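Local coordinates for Rab3 interacting molecule variant 2 (Drosophila melanogaster, PDB 4TS6), which probably acts at presynaptic active zones as a Rab3-interacting scaffold in synaptic release, its C2A domain being the part described here, at residues L23-T28 with R92-T97; T33-R38 with V96-Y101. All coordinates share one frame; numbering follows the deposited sequence.

Interaction 1 (L23-T28 with R92-T97)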
loop_
_atom_site.group_PDB
_atom_site.type_symbol
_atom_site.label_atom_id
_atom_site.label_comp_id
_atom_site.label_asym_id
_atom_site.label_seq_id
_atom_site.Cartn_x
_atom_site.Cartn_y
_atom_site.Cartn_z
ATOM N N LEU A 23 0.395 12.069 -17.129
ATOM C CA LEU A 23 1.574 11.231 -16.840
ATOM C C LEU A 23 1.654 10.837 -15.373
ATOM O O LEU A 23 2.713 10.958 -14.744
ATOM C CB LEU A 23 2.870 11.930 -17.244
ATOM C CG LEU A 23 2.943 12.493 -18.664
ATOM C CD1 LEU A 23 4.278 13.210 -18.877
ATOM C CD2 LEU A 23 2.711 11.407 -19.725
ATOM N N GLN A 24 0.542 10.352 -14.828
ATOM C CA GLN A 24 0.480 10.039 -13.406
ATOM C C GLN A 24 0.031 8.619 -13.166
ATOM O O GLN A 24 -0.908 8.141 -13.808
ATOM C CB GLN A 24 -0.479 10.995 -12.703
ATOM C CG GLN A 24 0.037 12.437 -12.648
ATOM C CD GLN A 24 -0.981 13.391 -12.052
ATOM O OE1 GLN A 24 -2.186 13.220 -12.230
ATOM N NE2 GLN A 24 -0.500 14.401 -11.343
ATOM N N LEU A 25 0.725 7.943 -12.258
ATOM C CA LEU A 25 0.254 6.666 -11.744
ATOM C C LEU A 25 -0.576 7.021 -10.521
ATOM O O LEU A 25 -0.102 7.746 -9.655
ATOM C CB LEU A 25 1.443 5.792 -11.324
ATOM C CG LEU A 25 1.073 4.488 -10.608
ATOM C CD1 LEU A 25 0.313 3.599 -11.570
ATOM C CD2 LEU A 25 2.322 3.776 -10.085
ATOM N N ILE A 26 -1.812 6.539 -10.454
ATOM C CA ILE A 26 -2.688 6.878 -9.326
ATOM C C ILE A 26 -2.955 5.628 -8.480
ATOM O O ILE A 26 -3.387 4.592 -8.998
ATOM C CB ILE A 26 -4.010 7.502 -9.808
ATOM C CG1 ILE A 26 -3.725 8.756 -10.651
ATOM C CG2 ILE A 26 -4.901 7.849 -8.628
ATOM C CD1 ILE A 26 -4.884 9.173 -11.536
ATOM N N VAL A 27 -2.675 5.732 -7.182
ATOM C CA VAL A 27 -2.728 4.591 -6.272
ATOM C C VAL A 27 -3.681 4.905 -5.133
ATOM O O VAL A 27 -3.477 5.882 -4.408
ATOM C CB VAL A 27 -1.326 4.298 -5.678
ATOM C CG1 VAL A 27 -1.367 3.081 -4.750
ATOM C CG2 VAL A 27 -0.328 4.060 -6.789
ATOM N N THR A 28 -4.726 4.095 -4.975
ATOM C CA THR A 28 -5.657 4.290 -3.856
ATOM C C THR A 28 -5.644 3.075 -2.935
ATOM O O THR A 28 -5.923 1.955 -3.370
ATOM C CB THR A 28 -7.102 4.605 -4.324
ATOM O OG1 THR A 28 -7.091 5.762 -5.175
ATOM C CG2 THR A 28 -8.010 4.877 -3.120
ATOM N N ARG A 92 9.474 -1.366 -13.023
ATOM C CA ARG A 92 9.256 -0.834 -11.678
ATOM C C ARG A 92 8.265 -1.659 -10.872
ATOM O O ARG A 92 7.464 -2.416 -11.432
ATOM C CB ARG A 92 8.808 0.622 -11.726
ATOM C CG ARG A 92 9.754 1.487 -12.510
ATOM C CD ARG A 92 9.662 2.916 -12.054
ATOM N NE ARG A 92 10.131 3.795 -13.117
ATOM C CZ ARG A 92 10.349 5.098 -12.972
ATOM N NH1 ARG A 92 10.148 5.677 -11.790
ATOM N NH2 ARG A 92 10.770 5.811 -14.013
ATOM N N LEU A 93 8.332 -1.515 -9.549
ATOM C CA LEU A 93 7.463 -2.278 -8.654
ATOM C C LEU A 93 6.761 -1.311 -7.725
ATOM O O LEU A 93 7.385 -0.392 -7.213
ATOM C CB LEU A 93 8.278 -3.256 -7.809
ATOM C CG LEU A 93 9.048 -4.350 -8.539
ATOM C CD1 LEU A 93 9.797 -5.213 -7.538
ATOM C CD2 LEU A 93 8.107 -5.196 -9.350
ATOM N N LEU A 94 5.465 -1.505 -7.508
ATOM C CA LEU A 94 4.792 -0.755 -6.448
ATOM C C LEU A 94 4.835 -1.624 -5.195
ATOM O O LEU A 94 4.307 -2.733 -5.189
ATOM C CB LEU A 94 3.341 -0.448 -6.818
ATOM C CG LEU A 94 2.638 0.554 -5.896
ATOM C CD1 LEU A 94 3.184 1.935 -6.161
ATOM C CD2 LEU A 94 1.129 0.522 -6.099
ATOM N N GLU A 95 5.480 -1.133 -4.143
ATOM C CA GLU A 95 5.674 -1.920 -2.925
ATOM C C GLU A 95 4.841 -1.265 -1.841
ATOM O O GLU A 95 5.125 -0.136 -1.432
ATOM C CB GLU A 95 7.158 -1.919 -2.520
ATOM C CG GLU A 95 7.505 -2.840 -1.330
ATOM C CD GLU A 95 8.855 -2.507 -0.701
ATOM O OE1 GLU A 95 9.807 -3.332 -0.806
ATOM O OE2 GLU A 95 8.956 -1.418 -0.089
ATOM N N VAL A 96 3.794 -1.959 -1.402
ATOM C CA VAL A 96 2.911 -1.447 -0.361
ATOM C C VAL A 96 3.133 -2.305 0.871
ATOM O O VAL A 96 2.949 -3.526 0.835
ATOM C CB VAL A 96 1.422 -1.552 -0.769
ATOM C CG1 VAL A 96 0.531 -0.974 0.346
ATOM C CG2 VAL A 96 1.160 -0.839 -2.109
ATOM N N THR A 97 3.533 -1.675 1.967
ATOM C CA THR A 97 3.822 -2.425 3.176
ATOM C C THR A 97 2.929 -1.949 4.309
ATOM O O THR A 97 2.807 -0.747 4.536
ATOM C CB THR A 97 5.288 -2.259 3.586
ATOM O OG1 THR A 97 6.140 -2.589 2.478
ATOM C CG2 THR A 97 5.610 -3.157 4.744
#
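Val27 and Leu94 meet tip to tip between the two sheets of the C2 beta sandwich, one four-stranded sheet contributing strand 24-33 and the other strand 93-100. The strands face each other across the hydrophobic layer, with the CA atoms of Val27 and Leu94 9.2 Å apart, so side chains alone bridge the gap. The burial is modest, 111 Å² for both sides together, and Leu94 supplies nearly all the contact from its strand. The tight part is the fork of Val27, which CD2 of Leu94 enters. Leu94 carries its CG anti to the backbone N and beside the carbonyl carbon (chi1 -169°), a torsion that aims the branch at Val27; CD1 of Leu94 is the looser methyl, 4.2 Å from CG2 of Val27. Leu25, one inward-facing position earlier, is looser still: its CD2 comes within 4.4 Å of CD1 of Leu94, a grazing contact beside the closer one. Leu16, Val50 and Tyr81 also touch Leu94, so the core around it draws on strands of both sheets. The outward side is mixed in character, and two of its partly exposed residues are polar: Glu95 forms a salt bridge with Arg56, and Thr28 OG1 is hydrogen-bonded to Thr78 OG1. Alternate residues of the strands point into the sandwich, leaving purely apolar atoms at this meeting point. There CD2 of Leu94 is almost equally shared by the valine methyls, standing 3.8 Å from CG1 of Val27 and 3.9 Å from its CG2.

Interaction 2 (T33-R38 with V96-Y101)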
loop_
_atom_site.group_PDB
_atom_site.type_symbol
_atom_site.label_atom_id
_atom_site.label_comp_id
_atom_site.label_asym_id
_atom_site.label_seq_id
_atom_site.Cartn_x
_atom_site.Cartn_y
_atom_site.Cartn_z
ATOM N N THR A 33 -8.338 -5.910 5.455
ATOM C CA THR A 33 -9.266 -6.701 6.244
ATOM C C THR A 33 -8.589 -7.986 6.710
ATOM O O THR A 33 -7.637 -8.441 6.081
ATOM C CB THR A 33 -10.541 -7.033 5.417
ATOM O OG1 THR A 33 -11.581 -7.492 6.284
ATOM C CG2 THR A 33 -10.264 -8.104 4.386
ATOM N N GLY A 34 -9.066 -8.563 7.808
ATOM C CA GLY A 34 -8.600 -9.869 8.244
ATOM C C GLY A 34 -7.218 -9.887 8.875
ATOM O O GLY A 34 -6.585 -10.940 8.976
ATOM N N LEU A 35 -6.736 -8.729 9.309
ATOM C CA LEU A 35 -5.442 -8.685 9.981
ATOM C C LEU A 35 -5.506 -9.434 11.306
ATOM O O LEU A 35 -6.557 -9.511 11.942
ATOM C CB LEU A 35 -5.013 -7.242 10.221
ATOM C CG LEU A 35 -5.066 -6.334 8.994
ATOM C CD1 LEU A 35 -4.564 -4.963 9.364
ATOM C CD2 LEU A 35 -4.277 -6.913 7.824
ATOM N N SER A 36 -4.379 -9.991 11.724
ATOM C CA SER A 36 -4.312 -10.685 12.999
ATOM C C SER A 36 -4.330 -9.678 14.139
ATOM O O SER A 36 -4.022 -8.494 13.946
ATOM C CB SER A 36 -3.003 -11.459 13.077
ATOM O OG SER A 36 -1.916 -10.576 12.842
ATOM N N LEU A 37 -4.684 -10.153 15.326
ATOM C CA LEU A 37 -4.451 -9.388 16.548
ATOM C C LEU A 37 -2.973 -9.505 16.915
ATOM O O LEU A 37 -2.247 -10.337 16.363
ATOM C CB LEU A 37 -5.300 -9.940 17.688
ATOM C CG LEU A 37 -6.810 -10.036 17.477
ATOM C CD1 LEU A 37 -7.457 -10.879 18.576
ATOM C CD2 LEU A 37 -7.421 -8.648 17.442
ATOM N N ARG A 38 -2.519 -8.673 17.842
ATOM C CA ARG A 38 -1.190 -8.860 18.403
ATOM C C ARG A 38 -1.229 -10.063 19.345
ATOM O O ARG A 38 -2.308 -10.514 19.729
ATOM C CB ARG A 38 -0.754 -7.611 19.161
ATOM C CG ARG A 38 -0.681 -6.357 18.308
ATOM C CD ARG A 38 -0.226 -5.178 19.162
ATOM N NE ARG A 38 -0.072 -3.960 18.376
ATOM C CZ ARG A 38 0.005 -2.741 18.900
ATOM N NH1 ARG A 38 0.150 -1.686 18.108
ATOM N NH2 ARG A 38 -0.069 -2.572 20.216
ATOM N N VAL A 96 3.794 -1.959 -1.402
ATOM C CA VAL A 96 2.911 -1.447 -0.361
ATOM C C VAL A 96 3.133 -2.305 0.871
ATOM O O VAL A 96 2.949 -3.526 0.835
ATOM C CB VAL A 96 1.422 -1.552 -0.769
ATOM C CG1 VAL A 96 0.531 -0.974 0.346
ATOM C CG2 VAL A 96 1.160 -0.839 -2.109
ATOM N N THR A 97 3.533 -1.675 1.967
ATOM C CA THR A 97 3.822 -2.425 3.176
ATOM C C THR A 97 2.929 -1.949 4.309
ATOM O O THR A 97 2.807 -0.747 4.536
ATOM C CB THR A 97 5.288 -2.259 3.586
ATOM O OG1 THR A 97 6.140 -2.589 2.478
ATOM C CG2 THR A 97 5.610 -3.157 4.744
ATOM N N LEU A 98 2.301 -2.892 5.012
ATOM C CA LEU A 98 1.496 -2.566 6.189
ATOM C C LEU A 98 2.326 -2.705 7.455
ATOM O O LEU A 98 3.058 -3.684 7.621
ATOM C CB LEU A 98 0.272 -3.484 6.303
ATOM C CG LEU A 98 -1.048 -2.927 5.775
ATOM C CD1 LEU A 98 -0.861 -2.463 4.366
ATOM C CD2 LEU A 98 -2.156 -3.965 5.833
ATOM N N TRP A 99 2.138 -1.750 8.361
ATOM C CA TRP A 99 2.892 -1.655 9.599
ATOM C C TRP A 99 1.940 -1.439 10.755
ATOM O O TRP A 99 0.886 -0.832 10.576
ATOM C CB TRP A 99 3.816 -0.459 9.508
ATOM C CG TRP A 99 4.834 -0.599 8.411
ATOM C CD1 TRP A 99 4.734 -0.157 7.120
ATOM C CD2 TRP A 99 6.097 -1.250 8.522
ATOM N NE1 TRP A 99 5.877 -0.492 6.427
ATOM C CE2 TRP A 99 6.726 -1.171 7.266
ATOM C CE3 TRP A 99 6.768 -1.889 9.573
ATOM C CZ2 TRP A 99 7.997 -1.705 7.028
ATOM C CZ3 TRP A 99 8.024 -2.424 9.334
ATOM C CH2 TRP A 99 8.624 -2.327 8.077
ATOM N N ASP A 100 2.316 -1.923 11.935
ATOM C CA ASP A 100 1.484 -1.802 13.126
ATOM C C ASP A 100 2.150 -0.722 13.944
ATOM O O ASP A 100 3.281 -0.891 14.379
ATOM C CB ASP A 100 1.462 -3.127 13.881
ATOM C CG ASP A 100 0.564 -3.102 15.104
ATOM O OD1 ASP A 100 -0.196 -2.123 15.292
ATOM O OD2 ASP A 100 0.609 -4.071 15.897
ATOM N N TYR A 101 1.495 0.423 14.083
ATOM C CA TYR A 101 2.083 1.515 14.849
ATOM C C TYR A 101 2.168 1.175 16.337
ATOM O O TYR A 101 1.151 0.913 16.998
ATOM C CB TYR A 101 1.304 2.809 14.623
ATOM C CG TYR A 101 1.681 3.925 15.560
ATOM C CD1 TYR A 101 2.877 4.609 15.411
ATOM C CD2 TYR A 101 0.830 4.312 16.580
ATOM C CE1 TYR A 101 3.224 5.647 16.275
ATOM C CE2 TYR A 101 1.163 5.343 17.440
ATOM C CZ TYR A 101 2.362 6.004 17.280
ATOM O OH TYR A 101 2.686 7.029 18.134
#
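Arg38 approaches Asp100 side-on, offering NE and NH1 to the two carboxylate oxygens in a bidentate salt bridge. The two side chains cross obliquely, and the guanidinium and carboxylate planes are turned 45° against each other, so the two bonds are not equivalent. NE of Arg38 reaches OD2 of Asp100 at 2.6 Å, on the syn side and close to the carboxylate plane. NH1 of Arg38 meets OD1 of Asp100 at 2.9 Å from well above that plane, 42° out of it. Both acceptors nevertheless stay near the plane of the guanidinium, and both bonds are fairly straight. The arginine chain is extended from CG to NE, which carries the head group from the loop to Asp100 of strand 93-100. At the same edge NH1 of Arg38 lies 3.0 Å from the carbonyl O of Tyr101. OD1 of Asp100 also accepts a hydrogen bond from Asn45 N, so the carboxylate ties the loop at two points. Replacing Arg38 by an alanine removes both guanidinium bonds and is likely to leave the Asp100 carboxylate less firmly held against turning, OD1 keeping Asn45 N but OD2 a long, weak ion pair with Arg44. Deeper in, the side chains of Leu35 and Leu98 cross at about a right angle, their CD2 atoms 4.1 Å apart. In calcium-binding C2 domains the loops at this end supply the metal ligands; here the aspartate carboxylate is engaged by an arginine. The contact joins the loop between strands 24-33 and 46-53 to strand 93-100, with Leu98 packed against Ala48 of strand 46-53 and Ile110 of strand 108-116.

In the fold
Strand 93-100 serves both contacts, its first half in interaction 1 and its last residues in interaction 2, with the two centres 19 Å apart on opposite sides of the chain's centre. Interaction 1 lies in the sandwich core and joins the two sheets by aliphatic packing alone. Interaction 2 sits farther out, near the far end of the sandwich: it keeps a small leucine pair on the inner side but depends mainly on a charged pair, with Arg38 only partly buried. The first segments are linked too, since strand 24-33 runs from the core contact into the loop that carries Arg38.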